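PDB 5LBK: copper-transporting ATPase PAA2, chloroplastic from Arabidopsis thaliana, which transports copper across the chloroplast thylakoid membrane at the expense of ATP, the chain here being its nucleotide-binding N-domain. Local coordinates for residues E16-E19 with V20-A24. Numbering follows the deposited sequence.
Sequences EEQE and VLKMA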
ATOM      1  N   GLU A  16      -2.384  10.750  -5.922  1.00 43.89           N
ATOM      2  CA  GLU A  16      -3.485  10.243  -6.719  1.00 41.45           C
ATOM      3  C   GLU A  16      -3.765   8.789  -6.356  1.00 53.58           C
ATOM      4  O   GLU A  16      -2.847   7.998  -6.139  1.00 45.26           O
ATOM      5  CB  GLU A  16      -3.143  10.370  -8.201  1.00 47.98           C
ATOM      6  CG  GLU A  16      -2.553  11.729  -8.592  1.00 55.03           C
ATOM      7  CD  GLU A  16      -2.003  11.756 -10.006  1.00 65.35           C
ATOM      8  OE1 GLU A  16      -1.711  12.865 -10.511  1.00 64.70           O
ATOM      9  OE2 GLU A  16      -1.848  10.668 -10.603  1.00 70.23           O
ATOM     10  N   GLU A  17      -5.047   8.442  -6.281  1.00 41.36           N
ATOM     11  CA  GLU A  17      -5.445   7.063  -6.026  1.00 38.99           C
ATOM     12  C   GLU A  17      -4.690   6.085  -6.923  1.00 40.54           C
ATOM     13  O   GLU A  17      -4.162   5.063  -6.452  1.00 38.63           O
ATOM     14  CB  GLU A  17      -6.961   6.959  -6.228  1.00 52.89           C
ATOM     15  CG  GLU A  17      -7.510   5.578  -6.445  1.00 51.29           C
ATOM     16  CD  GLU A  17      -7.778   5.275  -7.901  1.00 57.35           C
ATOM     17  OE1 GLU A  17      -8.417   6.099  -8.592  1.00 66.04           O
ATOM     18  OE2 GLU A  17      -7.343   4.201  -8.355  1.00 54.68           O
ATOM     19  N   GLN A  18      -4.597   6.397  -8.220  1.00 42.03           N
ATOM     20  CA  GLN A  18      -3.959   5.459  -9.131  1.00 44.38           C
ATOM     21  C   GLN A  18      -2.509   5.238  -8.733  1.00 41.75           C
ATOM     22  O   GLN A  18      -1.968   4.133  -8.901  1.00 41.29           O
ATOM     23  CB  GLN A  18      -4.052   5.956 -10.582  1.00 53.90           C
ATOM     24  CG  GLN A  18      -3.217   7.226 -10.900  1.00 70.02           C
ATOM     25  CD  GLN A  18      -3.145   7.583 -12.393  1.00 78.88           C
ATOM     26  OE1 GLN A  18      -3.501   6.788 -13.274  1.00 58.34           O
ATOM     27  NE2 GLN A  18      -2.660   8.790 -12.677  1.00 92.47           N
ATOM     28  N   GLU A  19      -1.844   6.283  -8.245  1.00 41.33           N
ATOM     29  CA  GLU A  19      -0.435   6.135  -7.909  1.00 40.27           C
ATOM     30  C   GLU A  19      -0.270   5.208  -6.717  1.00 50.83           C
ATOM     31  O   GLU A  19       0.657   4.391  -6.695  1.00 36.27           O
ATOM     32  CB  GLU A  19       0.218   7.480  -7.614  1.00 40.87           C
ATOM     33  CG  GLU A  19       0.329   8.418  -8.799  1.00 55.41           C
ATOM     34  CD  GLU A  19       1.154   9.679  -8.502  1.00 70.86           C
ATOM     35  OE1 GLU A  19       2.246   9.827  -9.100  1.00 78.41           O
ATOM     36  OE2 GLU A  19       0.712  10.526  -7.681  1.00 70.55           O
ATOM     37  N   VAL A  20      -1.170   5.319  -5.721  1.00 34.66           N
ATOM     38  CA  VAL A  20      -1.116   4.451  -4.546  1.00 31.63           C
ATOM     39  C   VAL A  20      -1.350   3.007  -4.950  1.00 34.67           C
ATOM     40  O   VAL A  20      -0.633   2.097  -4.505  1.00 31.52           O
ATOM     41  CB  VAL A  20      -2.122   4.914  -3.467  1.00 30.50           C
ATOM     42  CG1 VAL A  20      -2.233   3.884  -2.318  1.00 37.13           C
ATOM     43  CG2 VAL A  20      -1.696   6.276  -2.947  1.00 29.87           C
ATOM     44  N   LEU A  21      -2.354   2.774  -5.790  1.00 33.29           N
ATOM     45  CA  LEU A  21      -2.623   1.433  -6.274  1.00 33.91           C
ATOM     46  C   LEU A  21      -1.463   0.893  -7.099  1.00 35.65           C
ATOM     47  O   LEU A  21      -1.143  -0.294  -6.991  1.00 35.35           O
ATOM     48  CB  LEU A  21      -3.904   1.449  -7.091  1.00 35.89           C
ATOM     49  CG  LEU A  21      -4.537   0.146  -7.504  1.00 52.15           C
ATOM     50  CD1 LEU A  21      -4.707  -0.811  -6.332  1.00 42.95           C
ATOM     51  CD2 LEU A  21      -5.892   0.513  -8.190  1.00 40.07           C
ATOM     52  N   LYS A  22      -0.867   1.728  -7.975  1.00 37.87           N
ATOM     53  CA  LYS A  22       0.234   1.271  -8.828  1.00 39.85           C
ATOM     54  C   LYS A  22       1.408   0.802  -7.991  1.00 38.00           C
ATOM     55  O   LYS A  22       2.034  -0.220  -8.294  1.00 38.81           O
ATOM     56  CB  LYS A  22       0.728   2.384  -9.746  1.00 42.44           C
ATOM     57  CG  LYS A  22      -0.132   2.641 -10.957  1.00 50.60           C
ATOM     58  CD  LYS A  22       0.490   3.734 -11.823  1.00 52.26           C
ATOM     59  CE  LYS A  22      -0.264   3.869 -13.156  1.00 68.95           C
ATOM     60  NZ  LYS A  22       0.250   4.950 -14.048  1.00 71.69           N
ATOM     61  N   MET A  23       1.776   1.600  -6.995  1.00 36.02           N
ATOM     62  CA  MET A  23       2.844   1.205  -6.070  1.00 34.40           C
ATOM     63  C   MET A  23       2.472  -0.036  -5.292  1.00 32.73           C
ATOM     64  O   MET A  23       3.311  -0.946  -5.125  1.00 32.92           O
ATOM     65  CB  MET A  23       3.145   2.345  -5.105  1.00 32.86           C
ATOM     66  CG  MET A  23       3.937   3.524  -5.726  1.00 37.98           C
ATOM     67  SD  MET A  23       4.148   4.804  -4.445  1.00 57.64           S
ATOM     68  CE  MET A  23       5.192   5.977  -5.320  1.00 74.73           C
ATOM     69  N   ALA A  24       1.238  -0.114  -4.796  1.00 31.34           N
ATOM     70  CA  ALA A  24       0.898  -1.271  -3.971  1.00 29.88           C
ATOM     71  C   ALA A  24       0.913  -2.547  -4.815  1.00 32.08           C
ATOM     72  O   ALA A  24       1.393  -3.590  -4.374  1.00 32.99           O
ATOM     73  CB  ALA A  24      -0.457  -1.084  -3.321  1.00 28.24           C
TER
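Glu17 and Leu21 run side by side, one turn apart, on the first turns of helix 17-27, an amphipathic helix that lies against the antiparallel sheet of the nucleotide-binding domain. The Glu17 chain leaves with CG anti to the backbone N (chi1 161°) and then bends at chi2, which brings its carboxylate back alongside the leucine: OE2 lies 4.0 Å from Leu21 CD2, a van der Waals contact between the carboxylate of exposed Glu17 and a methyl of the buried leucine. Leu21 itself reaches Ile39 of helix 34-45 and Leu46 and Leu48 beyond it, while Val20 packs on Val10 of strand 7-12 and Ala24 on Ile132 of strand 127-134, giving the helix its inner face.

On the more open side, Glu16 holds the N-cap position and sends its extended chain to Gln18. Gln18 NE2 donates to Glu16 OE2 over 2.9 Å in a nearly straight bond (176°), with the acceptor in the plane of the amide; this fixes how the amide is turned. Gln18 OE1 lies 4.2 Å from Lys22 NZ, too far for a hydrogen bond. Lys22 touches the preceding turn mainly through its aliphatic root, CG resting 3.1 Å from Gln18 O.

Four i to i+4 backbone hydrogen bonds, from Val20 N to Glu16 O through to Met23 N to Glu19 O, carry the turn. Met23 extends along the same flank as Glu19 and also reaches Ile129; within this turn its CG lies 3.5 Å from Glu19 O.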